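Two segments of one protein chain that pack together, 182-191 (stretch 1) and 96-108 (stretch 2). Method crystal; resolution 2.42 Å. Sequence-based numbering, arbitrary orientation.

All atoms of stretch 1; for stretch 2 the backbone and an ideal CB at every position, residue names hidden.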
# COMPACT_ATOMS: atom_id res chain seq x y z
N THR A 182 14.39 10.17 -2.62
CA THR A 182 13.40 10.55 -3.63
C THR A 182 12.85 9.28 -4.28
O THR A 182 13.58 8.57 -4.96
CB THR A 182 13.99 11.53 -4.66
OG1 THR A 182 14.51 12.68 -3.98
CG2 THR A 182 12.96 11.99 -5.69
N ILE A 183 11.57 8.99 -4.05
CA ILE A 183 10.96 7.81 -4.66
C ILE A 183 10.32 8.25 -5.97
O ILE A 183 9.49 9.16 -5.97
CB ILE A 183 9.95 7.09 -3.72
CG1 ILE A 183 10.67 6.59 -2.44
CG2 ILE A 183 9.21 5.94 -4.45
CD1 ILE A 183 9.88 6.78 -1.23
N LYS A 184 10.72 7.62 -7.08
CA LYS A 184 10.18 7.88 -8.41
C LYS A 184 9.43 6.61 -8.85
O LYS A 184 10.04 5.59 -9.15
CB LYS A 184 11.29 8.28 -9.38
CG LYS A 184 11.88 9.64 -9.05
CD LYS A 184 12.85 10.07 -10.11
CE LYS A 184 13.54 11.36 -9.75
NZ LYS A 184 14.34 11.86 -10.88
N PHE A 185 8.10 6.68 -8.81
CA PHE A 185 7.21 5.57 -9.10
C PHE A 185 6.67 5.61 -10.53
O PHE A 185 6.10 6.60 -10.96
CB PHE A 185 6.05 5.53 -8.08
CG PHE A 185 5.01 4.46 -8.34
CD1 PHE A 185 5.27 3.13 -8.02
CD2 PHE A 185 3.78 4.78 -8.89
CE1 PHE A 185 4.31 2.14 -8.27
CE2 PHE A 185 2.81 3.79 -9.13
CZ PHE A 185 3.09 2.48 -8.81
N LYS A 186 6.85 4.49 -11.26
CA LYS A 186 6.36 4.25 -12.62
C LYS A 186 5.36 3.10 -12.62
O LYS A 186 5.42 2.22 -11.75
CB LYS A 186 7.52 3.94 -13.57
CG LYS A 186 8.24 5.17 -14.09
CD LYS A 186 9.40 4.79 -15.02
CE LYS A 186 10.38 5.92 -15.20
NZ LYS A 186 11.37 5.63 -16.27
N TYR A 187 4.45 3.10 -13.58
CA TYR A 187 3.42 2.05 -13.69
C TYR A 187 2.84 2.07 -15.10
O TYR A 187 2.81 3.14 -15.74
CB TYR A 187 2.28 2.25 -12.64
CG TYR A 187 1.41 3.48 -12.88
CD1 TYR A 187 1.89 4.76 -12.64
CD2 TYR A 187 0.11 3.35 -13.37
CE1 TYR A 187 1.11 5.89 -12.90
CE2 TYR A 187 -0.67 4.47 -13.65
CZ TYR A 187 -0.18 5.74 -13.39
OH TYR A 187 -1.00 6.83 -13.60
N TYR A 188 2.40 0.91 -15.58
CA TYR A 188 1.78 0.82 -16.90
C TYR A 188 0.30 1.09 -16.77
O TYR A 188 -0.34 0.61 -15.84
CB TYR A 188 2.06 -0.54 -17.56
CG TYR A 188 3.44 -0.62 -18.18
CD1 TYR A 188 4.58 -0.72 -17.38
CD2 TYR A 188 3.61 -0.63 -19.56
CE1 TYR A 188 5.85 -0.82 -17.94
CE2 TYR A 188 4.88 -0.71 -20.14
CZ TYR A 188 6.01 -0.80 -19.32
OH TYR A 188 7.29 -0.90 -19.83
N THR A 189 -0.22 1.89 -17.69
CA THR A 189 -1.62 2.33 -17.75
C THR A 189 -2.03 2.44 -19.22
O THR A 189 -1.17 2.39 -20.10
CB THR A 189 -1.77 3.67 -16.99
OG1 THR A 189 -3.16 3.93 -16.73
CG2 THR A 189 -1.09 4.85 -17.69
N TYR A 190 -3.33 2.60 -19.49
CA TYR A 190 -3.79 2.79 -20.87
C TYR A 190 -3.81 4.25 -21.22
O TYR A 190 -4.23 5.06 -20.40
CB TYR A 190 -5.20 2.21 -21.07
CG TYR A 190 -5.27 0.70 -21.12
CD1 TYR A 190 -4.59 -0.01 -22.12
CD2 TYR A 190 -6.05 -0.02 -20.21
CE1 TYR A 190 -4.66 -1.40 -22.19
CE2 TYR A 190 -6.14 -1.41 -20.28
CZ TYR A 190 -5.46 -2.10 -21.28
OH TYR A 190 -5.54 -3.47 -21.35
N ASP A 191 -3.41 4.60 -22.47
CA ASP A 191 -3.48 5.99 -22.94
C ASP A 191 -4.91 6.25 -23.46
O ASP A 191 -5.77 5.36 -23.35
CB ASP A 191 -2.39 6.32 -23.99
CG ASP A 191 -2.36 5.52 -25.29
OD1 ASP A 191 -3.42 4.98 -25.68
OD2 ASP A 191 -1.30 5.48 -25.94
N UNK A 96 5.67 -8.50 -15.16
CA UNK A 96 4.30 -8.35 -15.65
C UNK A 96 3.83 -6.97 -15.33
O UNK A 96 4.03 -6.51 -14.20
CB UNK A 96 3.36 -9.39 -15.04
N UNK A 97 3.24 -6.29 -16.32
CA UNK A 97 2.80 -4.90 -16.15
C UNK A 97 1.41 -4.67 -16.73
O UNK A 97 1.22 -3.77 -17.54
CB UNK A 97 3.80 -3.95 -16.81
N UNK A 98 0.44 -5.48 -16.31
CA UNK A 98 -0.95 -5.32 -16.74
C UNK A 98 -1.47 -3.93 -16.25
O UNK A 98 -1.10 -3.50 -15.16
CB UNK A 98 -1.81 -6.46 -16.20
N UNK A 99 -2.18 -3.17 -17.12
CA UNK A 99 -2.51 -1.77 -16.78
C UNK A 99 -3.40 -1.59 -15.58
O UNK A 99 -4.24 -2.43 -15.26
CB UNK A 99 -3.19 -1.10 -17.98
N UNK A 100 -3.19 -0.46 -14.90
CA UNK A 100 -3.93 0.03 -13.74
C UNK A 100 -4.03 1.55 -13.88
O UNK A 100 -3.26 2.16 -14.64
CB UNK A 100 -3.25 -0.37 -12.43
N UNK A 101 -4.93 2.16 -13.10
CA UNK A 101 -5.00 3.60 -12.93
C UNK A 101 -4.63 3.90 -11.49
O UNK A 101 -4.93 3.11 -10.59
CB UNK A 101 -6.39 4.15 -13.28
N UNK A 102 -3.94 5.01 -11.26
CA UNK A 102 -3.64 5.43 -9.90
C UNK A 102 -4.76 6.42 -9.51
O UNK A 102 -4.95 7.42 -10.19
CB UNK A 102 -2.25 6.06 -9.79
N UNK A 103 -5.55 6.10 -8.47
CA UNK A 103 -6.63 6.97 -7.97
C UNK A 103 -6.03 8.03 -7.03
O UNK A 103 -6.36 9.19 -7.14
CB UNK A 103 -7.70 6.15 -7.25
N UNK A 104 -5.20 7.60 -6.08
CA UNK A 104 -4.56 8.43 -5.07
C UNK A 104 -3.24 7.75 -4.67
O UNK A 104 -3.16 6.54 -4.69
CB UNK A 104 -5.47 8.63 -3.86
N UNK A 105 -2.19 8.53 -4.42
CA UNK A 105 -0.85 8.03 -4.06
C UNK A 105 -0.20 9.04 -3.10
O UNK A 105 -0.33 10.26 -3.31
CB UNK A 105 0.02 7.82 -5.30
N UNK A 106 0.39 8.57 -2.02
CA UNK A 106 1.00 9.47 -1.03
C UNK A 106 1.92 8.73 -0.09
O UNK A 106 1.79 7.52 0.13
CB UNK A 106 -0.08 10.19 -0.22
N UNK A 107 2.84 9.48 0.50
CA UNK A 107 3.72 8.96 1.53
C UNK A 107 3.00 9.09 2.89
O UNK A 107 2.35 10.11 3.15
CB UNK A 107 5.06 9.70 1.53
N UNK A 108 3.10 8.05 3.70
CA UNK A 108 2.49 8.08 5.02
C UNK A 108 2.85 6.90 5.89
O UNK A 108 2.75 5.75 5.46
CB UNK A 108 0.97 8.15 4.88

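Position 96 has nothing of stretch 1 within 5.5 Å of its ideal CB, so almost any residue would fit; it is Lys96, which makes no contact here.

At position 97 CA-to-CB points toward stretch 1, and the ideal CB lies 3.4 Å from Tyr188 CD1. Such a tight start favours a flat side chain that can lie along the tyrosine ring, aromatic or otherwise planar. The residue is His97. With chi1 in m its ring runs nearly parallel to that of Tyr188 (planes at 11°, centroids 4.8 Å apart), but the two are slid apart and barely overlap.

Position 98 points away, leaving its side chain unconstrained, and Asp98 sends its carboxylate elsewhere in the structure. Its backbone contributes instead: a water donates to Asp98 O (2.8 Å) and to Tyr188 O (3.0 Å), bridging the stretches.

Position 99 points toward stretch 1, its ideal CB 3.8 Å from both Tyr190 CE2 and Thr189 CA. Phi/psi of -64/149 permits proline, though a compact aliphatic would also suit. Pro99 sets CG 3.7 Å from the centroid of the Tyr190 ring, 17° off the normal, a CH-pi contact over the face. Its CA also approaches Tyr188 O at 3.4 Å.

At position 100 the backbone is engaged: N donates to Tyr188 O (3.2 Å, 157°), and O accepts from Thr189 OG1 (2.7 Å). CB points away, yet Tyr187 CD2 is 5.1 Å from the ideal CB, within range of a modest apolar group. Val100 supplies one, CG2 lying 3.9 Å from Tyr187 CD2.

Position 101 also points away, but Thr189 OG1 is 4.7 Å from its ideal CB, so a small or polar residue is plausible. Asp101 brings OD1 to 3.0 Å from Thr189 OG1, at an angle too poor for a hydrogen bond.

Position 102 points toward the Tyr187 ring, with OH 4.1 Å from the ideal CB; a short aliphatic could cover the ring. Val102, chi1 t, places CG2 3.6 Å from the ring centroid, 11° off the normal. The same CG2 meets the Phe185 ring edge, 4.2 Å from CE2. A water links Val102 N (3.1 Å) to Tyr187 OH (2.6 Å).

Positions 103, 104, 106 and 108 have nothing of stretch 1 within 5.5 Å of their ideal CB atoms, so stretch 1 sets no preference there; the chain turns a corner at 103, and the residues are Val103, Ser104, Trp106 and Gly108, none in contact.

Positions 105 and 107 point toward stretch 1 across CA separations of 9.8 Å to Phe185 and 9.6 Å to Ile183, favouring long apolar chains. Ile105 CD1 reaches Phe185 CD2 at 3.6 Å; Leu107 CD2 reaches Ile183 CD1 at 3.9 Å.

Stretch 2, residues 96-108: KHDPVDVVSIWLG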
# COMPACT_ATOMS: atom_id res chain seq x y z
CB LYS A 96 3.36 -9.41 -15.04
CG LYS A 96 3.90 -10.86 -15.03
CD LYS A 96 4.03 -11.50 -16.42
CE LYS A 96 3.91 -13.02 -16.37
NZ LYS A 96 4.88 -13.66 -15.43
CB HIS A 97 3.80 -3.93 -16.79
CG HIS A 97 5.22 -4.12 -16.35
ND1 HIS A 97 5.58 -3.98 -15.01
CD2 HIS A 97 6.32 -4.44 -17.07
CE1 HIS A 97 6.88 -4.24 -14.97
NE2 HIS A 97 7.38 -4.49 -16.19
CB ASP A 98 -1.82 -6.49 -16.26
CG ASP A 98 -1.52 -7.78 -17.00
OD1 ASP A 98 -1.40 -7.73 -18.23
OD2 ASP A 98 -1.43 -8.84 -16.34
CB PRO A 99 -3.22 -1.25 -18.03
CG PRO A 99 -2.69 -2.10 -19.12
CD PRO A 99 -2.61 -3.47 -18.50
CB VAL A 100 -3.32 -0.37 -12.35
CG1 VAL A 100 -3.09 -1.86 -12.19
CG2 VAL A 100 -2.05 0.43 -12.01
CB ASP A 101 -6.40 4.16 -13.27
CG ASP A 101 -6.81 4.08 -14.73
OD1 ASP A 101 -5.90 4.07 -15.61
OD2 ASP A 101 -8.01 4.05 -14.99
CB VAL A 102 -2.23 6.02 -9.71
CG1 VAL A 102 -2.07 6.64 -8.31
CG2 VAL A 102 -1.15 4.95 -9.97
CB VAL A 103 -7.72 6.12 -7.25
CG1 VAL A 103 -8.78 7.01 -6.61
CG2 VAL A 103 -8.35 5.13 -8.22
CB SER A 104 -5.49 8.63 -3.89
OG SER A 104 -4.99 9.47 -2.87
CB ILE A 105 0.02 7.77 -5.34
CG1 ILE A 105 1.36 7.05 -4.98
CG2 ILE A 105 0.18 9.04 -6.24
CD1 ILE A 105 2.06 6.41 -6.15
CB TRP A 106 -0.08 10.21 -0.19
CG TRP A 106 -0.85 9.32 0.75
CD1 TRP A 106 -0.60 9.12 2.07
CD2 TRP A 106 -1.94 8.45 0.41
NE1 TRP A 106 -1.44 8.15 2.57
CE2 TRP A 106 -2.29 7.74 1.57
CE3 TRP A 106 -2.69 8.23 -0.77
CZ2 TRP A 106 -3.35 6.82 1.60
CZ3 TRP A 106 -3.70 7.28 -0.75
CH2 TRP A 106 -4.01 6.57 0.41
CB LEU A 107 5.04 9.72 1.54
CG LEU A 107 5.98 9.55 0.36
CD1 LEU A 107 7.10 10.56 0.45
CD2 LEU A 107 6.54 8.13 0.29
O HOH W 1 0.33 -1.48 -13.85
O HOH W 2 -3.62 6.70 -13.86
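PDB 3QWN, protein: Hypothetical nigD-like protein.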